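PDB 6I8X: fatty acid-binding protein homolog, which binds fatty acids inside a beta-barrel and may sequester toxic fatty acids and their peroxidation products or help maintain the eggshell lipid layer. Local coordinates for residues A[14-19]-A[48-53]; A[62-67]-A[76-81]; A[69-74]-A[85-90]; A[92-97]-A[110-115]. All blocks are in the same frame, centred on the assembly; numbering follows the deposited sequence.

Contact 1 of 4, residues A[14-19]-A[48-53]. With TAM (tris(hydroxyethyl)aminomethane), chain K; VCA (vaccenic acid), chain C; EDO (1,2-ethanediol), chain G.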
# COMPACT_ATOMS: atom_id res chain seq x y z
N LEU A 14 6.25 8.56 -6.45
CA LEU A 14 6.06 9.75 -5.62
C LEU A 14 4.85 10.54 -6.06
O LEU A 14 4.60 10.69 -7.26
CB LEU A 14 7.31 10.66 -5.61
CG LEU A 14 8.55 10.12 -4.89
CD1 LEU A 14 9.70 11.14 -4.95
CD2 LEU A 14 8.26 9.75 -3.43
N GLY A 15 4.13 11.06 -5.07
CA GLY A 15 2.97 11.90 -5.32
C GLY A 15 1.69 11.44 -4.67
O GLY A 15 1.71 10.62 -3.75
N THR A 16 0.59 11.99 -5.16
CA THR A 16 -0.80 11.76 -4.74
C THR A 16 -1.52 10.96 -5.82
O THR A 16 -1.49 11.33 -6.99
CB THR A 16 -1.51 13.10 -4.47
OG1 THR A 16 -0.77 13.81 -3.49
CG2 THR A 16 -2.96 12.90 -3.98
N PHE A 17 -2.22 9.92 -5.40
CA PHE A 17 -2.94 9.02 -6.31
C PHE A 17 -4.34 8.76 -5.76
O PHE A 17 -4.50 8.32 -4.63
CB PHE A 17 -2.14 7.71 -6.49
CG PHE A 17 -0.73 7.86 -7.02
CD1 PHE A 17 -0.47 7.79 -8.38
CD2 PHE A 17 0.36 7.99 -6.15
CE1 PHE A 17 0.84 7.84 -8.87
CE2 PHE A 17 1.67 8.07 -6.64
CZ PHE A 17 1.89 8.00 -7.99
N LYS A 18 -5.34 9.06 -6.56
CA LYS A 18 -6.74 8.90 -6.16
C LYS A 18 -7.38 7.64 -6.78
O LYS A 18 -7.40 7.51 -8.01
CB LYS A 18 -7.56 10.18 -6.50
CG LYS A 18 -9.03 10.11 -6.09
CD LYS A 18 -9.86 11.27 -6.65
CE LYS A 18 -10.39 11.05 -8.07
NZ LYS A 18 -11.44 9.98 -8.15
N LEU A 19 -7.97 6.77 -5.94
CA LEU A 19 -8.71 5.58 -6.39
C LEU A 19 -9.87 5.98 -7.33
O LEU A 19 -10.76 6.75 -6.95
CB LEU A 19 -9.22 4.77 -5.19
CG LEU A 19 -10.15 3.57 -5.53
CD1 LEU A 19 -9.36 2.41 -6.23
CD2 LEU A 19 -10.86 3.09 -4.31
N THR A 48 -7.22 7.86 -1.21
CA THR A 48 -6.18 8.72 -1.72
C THR A 48 -4.88 8.24 -1.09
O THR A 48 -4.76 8.19 0.14
CB THR A 48 -6.45 10.21 -1.40
OG1 THR A 48 -7.58 10.65 -2.16
CG2 THR A 48 -5.25 11.07 -1.76
N LYS A 49 -3.91 7.88 -1.93
CA LYS A 49 -2.60 7.43 -1.48
C LYS A 49 -1.59 8.52 -1.70
O LYS A 49 -1.65 9.22 -2.70
CB LYS A 49 -2.18 6.13 -2.20
CG LYS A 49 -2.93 4.91 -1.68
CD LYS A 49 -2.44 3.62 -2.35
CE LYS A 49 -3.28 2.44 -1.94
NZ LYS A 49 -2.90 1.90 -0.64
N LYS A 50 -0.70 8.72 -0.75
CA LYS A 50 0.33 9.76 -0.85
C LYS A 50 1.64 9.14 -0.50
O LYS A 50 1.74 8.46 0.50
CB LYS A 50 0.05 10.97 0.06
CG LYS A 50 -1.15 11.77 -0.34
CD LYS A 50 -1.29 13.04 0.55
CE LYS A 50 -2.40 13.93 0.07
NZ LYS A 50 -2.72 14.99 1.06
N PHE A 51 2.62 9.33 -1.36
CA PHE A 51 4.00 8.88 -1.18
C PHE A 51 4.88 10.11 -1.35
O PHE A 51 4.74 10.84 -2.33
CB PHE A 51 4.39 7.83 -2.24
CG PHE A 51 3.74 6.48 -2.09
CD1 PHE A 51 2.50 6.21 -2.68
CD2 PHE A 51 4.39 5.45 -1.42
CE1 PHE A 51 1.92 4.94 -2.58
CE2 PHE A 51 3.80 4.17 -1.32
CZ PHE A 51 2.58 3.92 -1.92
N ARG A 52 5.75 10.37 -0.38
CA ARG A 52 6.68 11.49 -0.47
C ARG A 52 8.02 11.16 0.18
O ARG A 52 8.09 10.21 0.97
CB ARG A 52 6.06 12.77 0.13
CG ARG A 52 5.85 12.72 1.64
CD ARG A 52 5.47 14.08 2.17
NE ARG A 52 5.23 14.06 3.61
CZ ARG A 52 4.05 13.85 4.18
NH1 ARG A 52 2.97 13.62 3.44
NH2 ARG A 52 3.94 13.85 5.51
N ASN A 53 9.06 11.98 -0.10
CA ASN A 53 10.36 11.93 0.57
C ASN A 53 10.02 12.35 2.01
O ASN A 53 9.15 13.20 2.18
CB ASN A 53 11.33 12.94 -0.04
CG ASN A 53 11.77 12.60 -1.44
OD1 ASN A 53 12.55 11.69 -1.64
ND2 ASN A 53 11.27 13.31 -2.44
C TAM K . 5.89 15.26 -6.90
C1 TAM K . 5.68 15.16 -5.33
C2 TAM K . 4.62 14.56 -7.56
C3 TAM K . 6.12 16.71 -7.55
C4 TAM K . 6.92 14.84 -4.51
C5 TAM K . 3.30 15.24 -7.23
C6 TAM K . 6.41 17.82 -6.57
N TAM K . 7.12 14.47 -7.08
O4 TAM K . 6.58 14.78 -3.14
O5 TAM K . 2.12 14.43 -7.49
O6 TAM K . 6.69 19.01 -7.27
O2 VCA C . -5.05 0.04 0.61
C1 VCA C . -6.26 0.30 0.18
O1 VCA C . -6.48 1.06 -0.73
C2 VCA C . -7.35 -0.43 0.91
C3 VCA C . -8.63 0.37 1.14
C4 VCA C . -9.53 -0.27 2.19
C5 VCA C . -10.89 0.39 2.36
C6 VCA C . -10.90 1.50 3.39
C7 VCA C . -12.20 2.27 3.40
C8 VCA C . -13.36 1.66 4.18
C9 VCA C . -13.34 1.93 5.67
C10 VCA C . -14.44 1.19 6.43
C11 VCA C . -14.08 0.85 7.84
C12 VCA C . -13.19 -0.05 8.21
C13 VCA C . -12.36 -0.91 7.30
C14 VCA C . -11.60 -2.02 8.02
C15 VCA C . -10.89 -3.00 7.09
C16 VCA C . -9.85 -2.38 6.16
C17 VCA C . -9.11 -3.39 5.32
C18 VCA C . -7.88 -2.84 4.66
C1 EDO G . -8.03 13.90 -0.71
O1 EDO G . -8.85 12.92 -0.09
C2 EDO G . -8.56 14.37 -2.08
O2 EDO G . -7.78 13.84 -3.16
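F17 and K49 face each other as an antiparallel hydrogen-bonded pair in the beta-barrel of a fatty acid-binding protein. G15 and F51 form the next such pair. The segments belong to strands 15-23 and 47-53, and helices 25-31 and 36-43 lie between these strands in the sequence.

Four backbone bonds join the strands. F17 N reaches K49 O at 2.8 Å, and K49 N bonds to F17 O. F51 N meets G15 O at 2.9 Å, and G15 N bonds to F51 O. Between them K50 CA adds a CA-H...O contact to G15 O at 3.3 Å.

The side-chain contacts differ by face. On the face of F17, K49 and F51, F17 CD2 approaches F51 CD1 obliquely at 4.4 Å. On the face of T16, K18, T48 and K50, T16 CG2 touches T48 CG2 at 3.7 Å. T16 OG1 lies alongside the aliphatic chain of K50. At the strand end L14 CD1 meets N53 ND2 at 3.7 Å, and the two side chains cross at about a right angle.

Two bound molecules touch the pair at separate places. G15 has no side chain, and its CA comes within 3.4 Å of O5 of tris(hydroxyethyl)aminomethane. K49 runs extended to CE and then bends (chi4 -81°). Its NZ also bonds to N66 and Y124, and it donates to O2 of the vaccenic acid carboxylate at 3.1 Å.

Contact 2 of 4, residues A[62-67]-A[76-81]; sequences YDMENL and KDWALG
The W78 indole takes Y62 CB over its six-membered ring. This is a CH-pi contact, with Y62 CB 3.6 Å from the ring centroid and 15° off the normal. Y62 O also lies over a face of the indole, 3.3 Å from W78 CD1. The Y62 ring is inclined to the indole at 40°, so the two rings meet obliquely. At the indole edge, W78 NE1 lies 3.5 Å from M64 N, near the ring plane. W78 also stacks on F98 and meets the F84 ring. W78 CG sits between its own backbone N and carbonyl carbon (chi1 56°), which starts the indole on its course across Y62.

The backbone pairing of Y62 with W78 is closed by two bonds. Y62 N donates to W78 O at 2.7 Å, and W78 N to Y62 O at 2.9 Å. D77 and W78 both face Y62, which makes a G1 beta bulge. D63 binds the bulge directly. Its OD1 accepts D77 N at 3.0 Å, met nearly along the C-O axis. A water also donates to D63 OD1 and to D77 OD2. D77 OD1 bonds to S56 OG. D63 OD2 is taken by A55 N and a salt bridge to R52. K76 CD packs on D63 CG at 3.7 Å.

The segments join hairpin strands 62-68 and 72-78, with the strand direction changing at D77. Strand 47-53 flanks strand 62-68 on its other side, and F98 of strand 93-100 touches both M64 and L80.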
# COMPACT_ATOMS: atom_id res chain seq x y z
N TYR A 62 11.06 7.76 3.57
CA TYR A 62 9.79 8.17 2.99
C TYR A 62 8.64 8.22 3.95
O TYR A 62 8.68 7.64 5.03
CB TYR A 62 9.44 7.19 1.85
CG TYR A 62 10.53 7.12 0.81
CD1 TYR A 62 10.59 8.07 -0.22
CD2 TYR A 62 11.59 6.22 0.93
CE1 TYR A 62 11.66 8.10 -1.10
CE2 TYR A 62 12.67 6.25 0.06
CZ TYR A 62 12.71 7.20 -0.95
OH TYR A 62 13.74 7.24 -1.85
N ASP A 63 7.58 8.90 3.52
CA ASP A 63 6.30 8.96 4.21
C ASP A 63 5.23 8.46 3.25
O ASP A 63 5.30 8.71 2.05
CB ASP A 63 5.94 10.39 4.65
CG ASP A 63 6.93 11.07 5.55
OD1 ASP A 63 7.64 10.35 6.30
OD2 ASP A 63 7.01 12.31 5.51
N MET A 64 4.27 7.75 3.78
CA MET A 64 3.13 7.32 2.98
C MET A 64 1.86 7.43 3.83
O MET A 64 1.86 7.17 5.03
CB MET A 64 3.31 5.96 2.25
CG MET A 64 2.68 4.76 2.93
SD MET A 64 0.91 4.44 2.59
CE MET A 64 1.01 3.49 1.14
N GLU A 65 0.80 7.85 3.18
CA GLU A 65 -0.51 8.01 3.80
C GLU A 65 -1.54 7.28 2.99
O GLU A 65 -1.50 7.31 1.76
CB GLU A 65 -0.90 9.51 3.87
CG GLU A 65 0.05 10.35 4.70
CD GLU A 65 -0.34 11.80 4.88
OE1 GLU A 65 -0.27 12.57 3.89
OE2 GLU A 65 -0.67 12.19 6.02
N ASN A 66 -2.49 6.68 3.67
CA ASN A 66 -3.68 6.09 3.09
C ASN A 66 -4.80 6.91 3.69
O ASN A 66 -5.03 6.81 4.89
CB ASN A 66 -3.87 4.64 3.50
CG ASN A 66 -3.25 3.67 2.57
OD1 ASN A 66 -3.48 3.69 1.38
ND2 ASN A 66 -2.48 2.76 3.12
N LEU A 67 -5.42 7.78 2.89
CA LEU A 67 -6.53 8.63 3.30
C LEU A 67 -7.81 8.05 2.74
O LEU A 67 -7.95 7.94 1.52
CB LEU A 67 -6.32 10.10 2.85
CG LEU A 67 -4.96 10.75 3.20
CD1 LEU A 67 -4.88 12.18 2.68
CD2 LEU A 67 -4.68 10.72 4.75
N LYS A 76 5.44 7.28 8.78
CA LYS A 76 6.51 8.28 8.68
C LYS A 76 7.91 7.74 8.86
O LYS A 76 8.16 6.94 9.76
CB LYS A 76 6.28 9.43 9.68
CG LYS A 76 4.86 10.04 9.67
CD LYS A 76 4.61 10.96 8.47
CE LYS A 76 3.45 11.89 8.71
NZ LYS A 76 3.72 12.87 9.80
N ASP A 77 8.83 8.26 8.03
CA ASP A 77 10.26 7.98 8.03
C ASP A 77 10.64 6.53 7.81
O ASP A 77 11.55 6.03 8.49
CB ASP A 77 10.93 8.52 9.32
CG ASP A 77 11.38 9.94 9.15
OD1 ASP A 77 12.28 10.17 8.32
OD2 ASP A 77 10.81 10.82 9.81
N TRP A 78 10.00 5.86 6.86
CA TRP A 78 10.37 4.48 6.57
C TRP A 78 11.42 4.36 5.44
O TRP A 78 11.59 5.29 4.65
CB TRP A 78 9.14 3.59 6.32
CG TRP A 78 8.24 4.09 5.23
CD1 TRP A 78 7.10 4.82 5.39
CD2 TRP A 78 8.38 3.86 3.82
NE1 TRP A 78 6.52 5.06 4.17
CE2 TRP A 78 7.31 4.53 3.18
CE3 TRP A 78 9.33 3.19 3.03
CZ2 TRP A 78 7.16 4.55 1.79
CZ3 TRP A 78 9.21 3.24 1.65
CH2 TRP A 78 8.12 3.90 1.04
N ALA A 79 12.13 3.24 5.40
CA ALA A 79 13.12 2.98 4.37
C ALA A 79 12.74 1.70 3.64
O ALA A 79 12.10 0.81 4.23
CB ALA A 79 14.50 2.82 5.01
N LEU A 80 13.11 1.59 2.35
CA LEU A 80 12.86 0.38 1.57
C LEU A 80 13.70 -0.80 2.14
O LEU A 80 14.89 -0.64 2.45
CB LEU A 80 13.14 0.62 0.07
CG LEU A 80 12.14 1.59 -0.65
CD1 LEU A 80 12.68 2.03 -2.00
CD2 LEU A 80 10.77 0.96 -0.83
N GLY A 81 13.02 -1.93 2.39
CA GLY A 81 13.60 -3.14 2.97
C GLY A 81 13.70 -3.12 4.49
O GLY A 81 14.19 -4.08 5.09
O HOH W 1 9.11 12.16 7.98

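Contact 3 of 4, residues A[69-74]-A[85-90]. With TAM (tris(hydroxyethyl)aminomethane), chain L.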
# COMPACT_ATOMS: atom_id res chain seq x y z
N THR A 69 -12.38 7.40 3.38
CA THR A 69 -13.65 7.96 3.88
C THR A 69 -13.69 7.92 5.40
O THR A 69 -14.12 8.89 6.03
CB THR A 69 -14.82 7.18 3.26
OG1 THR A 69 -14.75 7.29 1.83
CG2 THR A 69 -16.17 7.64 3.77
N LYS A 70 -13.18 6.83 6.01
CA LYS A 70 -13.18 6.73 7.46
C LYS A 70 -11.76 6.72 8.06
O LYS A 70 -11.23 7.79 8.35
CB LYS A 70 -14.06 5.54 7.92
CG LYS A 70 -15.55 5.88 7.86
CD LYS A 70 -15.87 7.00 8.91
CE LYS A 70 -17.32 7.36 8.90
NZ LYS A 70 -17.61 8.51 9.75
N LYS A 71 -11.16 5.56 8.22
CA LYS A 71 -9.82 5.40 8.77
C LYS A 71 -8.73 5.95 7.86
O LYS A 71 -8.76 5.71 6.66
CB LYS A 71 -9.57 3.88 9.03
CG LYS A 71 -8.29 3.51 9.79
CD LYS A 71 -8.27 4.05 11.19
CE LYS A 71 -7.05 3.60 11.93
NZ LYS A 71 -7.06 4.18 13.30
N ASP A 72 -7.74 6.62 8.44
CA ASP A 72 -6.54 7.09 7.75
C ASP A 72 -5.31 6.48 8.42
O ASP A 72 -5.33 6.25 9.62
CB ASP A 72 -6.43 8.62 7.76
CG ASP A 72 -7.61 9.35 7.11
OD1 ASP A 72 -8.19 8.80 6.14
OD2 ASP A 72 -7.95 10.47 7.57
N THR A 73 -4.26 6.16 7.64
CA THR A 73 -2.97 5.67 8.14
C THR A 73 -1.89 6.66 7.73
O THR A 73 -2.02 7.35 6.73
CB THR A 73 -2.66 4.20 7.78
OG1 THR A 73 -2.46 4.04 6.38
CG2 THR A 73 -3.70 3.23 8.28
N HIS A 74 -0.84 6.78 8.56
CA HIS A 74 0.26 7.71 8.34
C HIS A 74 1.55 7.05 8.79
O HIS A 74 1.83 6.98 10.00
CB HIS A 74 0.04 9.04 9.11
CG HIS A 74 -1.34 9.61 9.01
ND1 HIS A 74 -1.67 10.56 8.05
CD2 HIS A 74 -2.43 9.37 9.77
CE1 HIS A 74 -2.94 10.86 8.26
NE2 HIS A 74 -3.44 10.17 9.29
N GLN A 85 6.69 -1.19 12.74
CA GLN A 85 5.39 -1.54 13.30
C GLN A 85 4.53 -0.28 13.38
O GLN A 85 5.01 0.76 13.82
CB GLN A 85 5.53 -2.20 14.68
CG GLN A 85 4.21 -2.83 15.13
CD GLN A 85 4.27 -3.48 16.48
OE1 GLN A 85 5.03 -4.43 16.72
NE2 GLN A 85 3.39 -3.04 17.36
N ASP A 86 3.27 -0.38 12.93
CA ASP A 86 2.32 0.74 12.95
C ASP A 86 0.87 0.28 12.83
O ASP A 86 0.60 -0.89 12.54
CB ASP A 86 2.63 1.76 11.84
CG ASP A 86 2.21 3.17 12.15
OD1 ASP A 86 1.68 3.41 13.26
OD2 ASP A 86 2.39 4.04 11.29
N GLU A 87 -0.06 1.21 13.07
CA GLU A 87 -1.47 0.94 12.96
C GLU A 87 -1.85 0.92 11.47
O GLU A 87 -1.43 1.80 10.70
CB GLU A 87 -2.29 1.99 13.73
CG GLU A 87 -3.78 1.69 13.75
CD GLU A 87 -4.64 2.60 14.61
OE1 GLU A 87 -4.53 3.84 14.46
OE2 GLU A 87 -5.48 2.07 15.36
N ALA A 88 -2.62 -0.12 11.08
CA ALA A 88 -3.09 -0.29 9.72
C ALA A 88 -4.56 0.14 9.64
O ALA A 88 -5.12 0.58 10.65
CB ALA A 88 -2.91 -1.73 9.27
N LEU A 89 -5.16 0.08 8.42
CA LEU A 89 -6.53 0.51 8.11
C LEU A 89 -7.64 -0.26 8.86
O LEU A 89 -8.75 0.24 9.00
CB LEU A 89 -6.79 0.50 6.59
CG LEU A 89 -6.13 1.62 5.77
CD1 LEU A 89 -6.25 1.31 4.29
CD2 LEU A 89 -6.73 2.99 6.09
N ASP A 90 -7.31 -1.45 9.38
CA ASP A 90 -8.21 -2.29 10.14
C ASP A 90 -8.19 -1.90 11.64
O ASP A 90 -8.85 -2.56 12.45
CB ASP A 90 -7.87 -3.77 9.92
CG ASP A 90 -6.47 -4.22 10.33
OD1 ASP A 90 -5.67 -3.37 10.76
OD2 ASP A 90 -6.18 -5.44 10.24
C TAM L . -20.69 9.58 12.97
C1 TAM L . -22.09 8.87 13.09
C2 TAM L . -20.73 10.58 11.82
C3 TAM L . -20.35 10.38 14.29
C4 TAM L . -22.27 7.53 12.41
C5 TAM L . -21.20 10.10 10.47
C6 TAM L . -18.89 10.52 14.66
N TAM L . -19.67 8.57 12.61
O4 TAM L . -21.39 6.58 12.98
O5 TAM L . -20.36 9.08 9.99
O6 TAM L . -18.02 10.57 13.53
O HOH W 2 -0.93 4.53 10.75
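K71 and E87 cross at about a right angle and meet through their charged ends. K71 NZ lies 2.8 Å from E87 OE1 in a salt bridge, although its hydrogen bond is weak. K71 CG is anti to its backbone N (chi1 -172°) and packs against L89 O at 3.4 Å. Beyond CG the lysine bends at chi2 and continues straight to NZ. E87 is extended beyond CG and brings its carboxylate up to the lysine.

T73 starts out toward the other segment and presses its methyl against the backbone there. T73 CG2 is 3.5 Å from L89 N and 3.7 Å from L89 CD2. The same leucine methyl, L89 CD2, touches K71 O at 3.4 Å. L89 is also part of the vaccenic acid pocket.

The two strands, 72-78 and 84-87, are the outermost of the sheet. They correspond to the fourth and fifth strands of the fatty acid-binding protein barrel, where this family has a gap. No backbone hydrogen bond joins the two segments directly. A water bridges them instead: it accepts from H74 N at 3.1 Å and donates to E87 O at 2.8 Å. Its third bond, to D86 OD2, is weak. D86 OD2 is also bonded to H75 ND1, while D86 OD1 takes the following amide, E87 N, in a weak bond. Farther along the segment, exposed K70 donates through NZ to O5 of a tris(hydroxyethyl)aminomethane molecule.

Contact 4 of 4, residues A[92-97]-A[110-115]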
# COMPACT_ATOMS: atom_id res chain seq x y z
N THR A 92 -5.64 -2.05 13.71
CA THR A 92 -4.78 -2.94 14.48
C THR A 92 -3.31 -2.66 14.12
O THR A 92 -3.02 -2.00 13.12
CB THR A 92 -5.17 -4.43 14.25
OG1 THR A 92 -4.79 -4.82 12.92
CG2 THR A 92 -6.67 -4.71 14.49
N GLN A 93 -2.38 -3.19 14.92
CA GLN A 93 -0.94 -3.08 14.71
C GLN A 93 -0.48 -4.14 13.72
O GLN A 93 -0.87 -5.30 13.83
CB GLN A 93 -0.19 -3.26 16.05
CG GLN A 93 -0.46 -2.14 17.05
CD GLN A 93 0.21 -0.87 16.65
OE1 GLN A 93 1.44 -0.77 16.60
NE2 GLN A 93 -0.59 0.13 16.33
N HIS A 94 0.33 -3.73 12.76
CA HIS A 94 0.88 -4.61 11.73
C HIS A 94 2.36 -4.34 11.64
O HIS A 94 2.79 -3.22 11.90
CB HIS A 94 0.29 -4.29 10.32
CG HIS A 94 -1.11 -4.76 10.04
ND1 HIS A 94 -1.61 -4.79 8.75
CD2 HIS A 94 -2.09 -5.15 10.89
CE1 HIS A 94 -2.86 -5.21 8.85
NE2 HIS A 94 -3.19 -5.46 10.12
N LYS A 95 3.13 -5.33 11.19
CA LYS A 95 4.52 -5.19 10.84
C LYS A 95 4.49 -4.94 9.32
O LYS A 95 3.89 -5.71 8.57
CB LYS A 95 5.33 -6.44 11.23
CG LYS A 95 5.64 -6.47 12.73
CD LYS A 95 6.65 -7.54 13.10
CE LYS A 95 6.94 -7.59 14.59
NZ LYS A 95 7.54 -6.33 15.11
N ILE A 96 5.01 -3.78 8.90
CA ILE A 96 5.00 -3.38 7.49
C ILE A 96 6.42 -3.23 6.94
O ILE A 96 7.28 -2.69 7.61
CB ILE A 96 4.17 -2.08 7.27
CG1 ILE A 96 2.75 -2.18 7.95
CG2 ILE A 96 4.10 -1.71 5.75
CD1 ILE A 96 2.01 -0.83 8.19
N THR A 97 6.61 -3.63 5.69
CA THR A 97 7.84 -3.42 4.97
C THR A 97 7.51 -3.01 3.55
O THR A 97 6.87 -3.78 2.83
CB THR A 97 8.74 -4.70 4.93
OG1 THR A 97 8.80 -5.32 6.22
CG2 THR A 97 10.13 -4.40 4.40
N HIS A 110 2.43 -6.78 4.84
CA HIS A 110 1.81 -6.64 6.16
C HIS A 110 1.81 -7.98 6.85
O HIS A 110 1.48 -9.00 6.24
CB HIS A 110 0.37 -6.13 6.06
CG HIS A 110 0.25 -4.72 5.57
ND1 HIS A 110 -0.45 -3.76 6.30
CD2 HIS A 110 0.70 -4.14 4.44
CE1 HIS A 110 -0.38 -2.64 5.60
NE2 HIS A 110 0.32 -2.82 4.48
N ILE A 111 2.20 -7.97 8.12
CA ILE A 111 2.13 -9.13 9.00
C ILE A 111 1.30 -8.65 10.18
O ILE A 111 1.64 -7.64 10.79
CB ILE A 111 3.51 -9.69 9.45
CG1 ILE A 111 4.43 -10.05 8.25
CG2 ILE A 111 3.31 -10.89 10.36
CD1 ILE A 111 5.92 -10.40 8.63
N LYS A 112 0.21 -9.35 10.52
CA LYS A 112 -0.59 -8.97 11.69
C LYS A 112 0.20 -9.30 12.97
O LYS A 112 0.82 -10.36 13.05
CB LYS A 112 -1.98 -9.63 11.66
CG LYS A 112 -2.94 -8.89 10.76
CD LYS A 112 -4.22 -9.64 10.53
CE LYS A 112 -5.06 -8.94 9.49
NZ LYS A 112 -6.22 -9.76 9.04
N VAL A 113 0.26 -8.34 13.91
CA VAL A 113 0.97 -8.50 15.18
C VAL A 113 0.27 -9.59 16.05
O VAL A 113 0.94 -10.47 16.61
CB VAL A 113 1.16 -7.14 15.91
CG1 VAL A 113 1.64 -7.33 17.36
CG2 VAL A 113 2.14 -6.25 15.15
N ASP A 114 -1.07 -9.53 16.12
CA ASP A 114 -1.90 -10.46 16.89
C ASP A 114 -2.18 -11.79 16.16
O ASP A 114 -2.75 -12.71 16.76
CB ASP A 114 -3.21 -9.78 17.34
CG ASP A 114 -3.00 -8.53 18.18
OD1 ASP A 114 -2.05 -8.51 19.01
OD2 ASP A 114 -3.78 -7.56 18.01
N ASP A 115 -1.75 -11.90 14.88
CA ASP A 115 -1.88 -13.09 14.04
C ASP A 115 -0.63 -13.17 13.12
O ASP A 115 -0.72 -12.80 11.95
CB ASP A 115 -3.20 -13.04 13.24
CG ASP A 115 -3.63 -14.35 12.58
OD1 ASP A 115 -3.04 -15.41 12.89
OD2 ASP A 115 -4.59 -14.31 11.76
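H94 ND1 and H110 ND1 share a hydrogen bond of 2.9 Å, nearly straight at 168°. Each nitrogen lies in the plane of the other ring and at its edge. The rings are almost perpendicular, with planes at 89°, and meet rim to rim. Either ND1 could be the donor. The far nitrogens are also engaged: H94 NE2 bonds to D90 and H110 NE2 to E108. Two acids thus end a chain of two histidines, which may favour a positive charge on one of the rings.

I96 lies beside H110, pointing the same way. Its CG1 sits over one face of that ring, 4.0 Å from the H110 centroid, in a CH-pi contact. K112 runs alongside H94, and K112 CG comes within 3.5 Å of H94 NE2. The lysine is extended beyond CG and carries its NZ to a salt bridge with D118.

H94, I96, H110 and K112 occupy one face of the beta hairpin formed by strands 93-100 and 105-112. K95 and I111 lie on the other face as a hydrogen-bonded pair. K95 N donates to I111 O at 2.8 Å, and I111 N to K95 O at 2.9 Å. Their side chains meet only near the backbone, K95 CB to I111 CB at 4.1 Å. Past the end of strand 105-112 the chain is still held: V113 N reaches Q93 O at 3.2 Å, tilted 29° from the carbonyl plane. V113 CG2 has its own contact with Q93 CB at 3.9 Å.

Contacts 1, 2 and 4 join neighbouring strands of one barrel sheet, while contact 3 spans the two outermost strands of that sheet. Contact 2 is buried and relies on aromatic packing at a bulge. The others are partly buried. Contact 1 has regular pairing and reaches the fatty acid carboxylate. Contact 3 also reaches the fatty acid, but through a leucine, and replaces strand pairing with a water and a salt bridge. Contact 4, across the chain's centre from contact 1, adds a histidine-histidine hydrogen bond to regular pairing. Contacts 2 and 3 both use strand 72-78, and E65 bonds to H74 between them. Backbone bonds run from contact 1 to 2, from 2 to 3 and from 3 to 4.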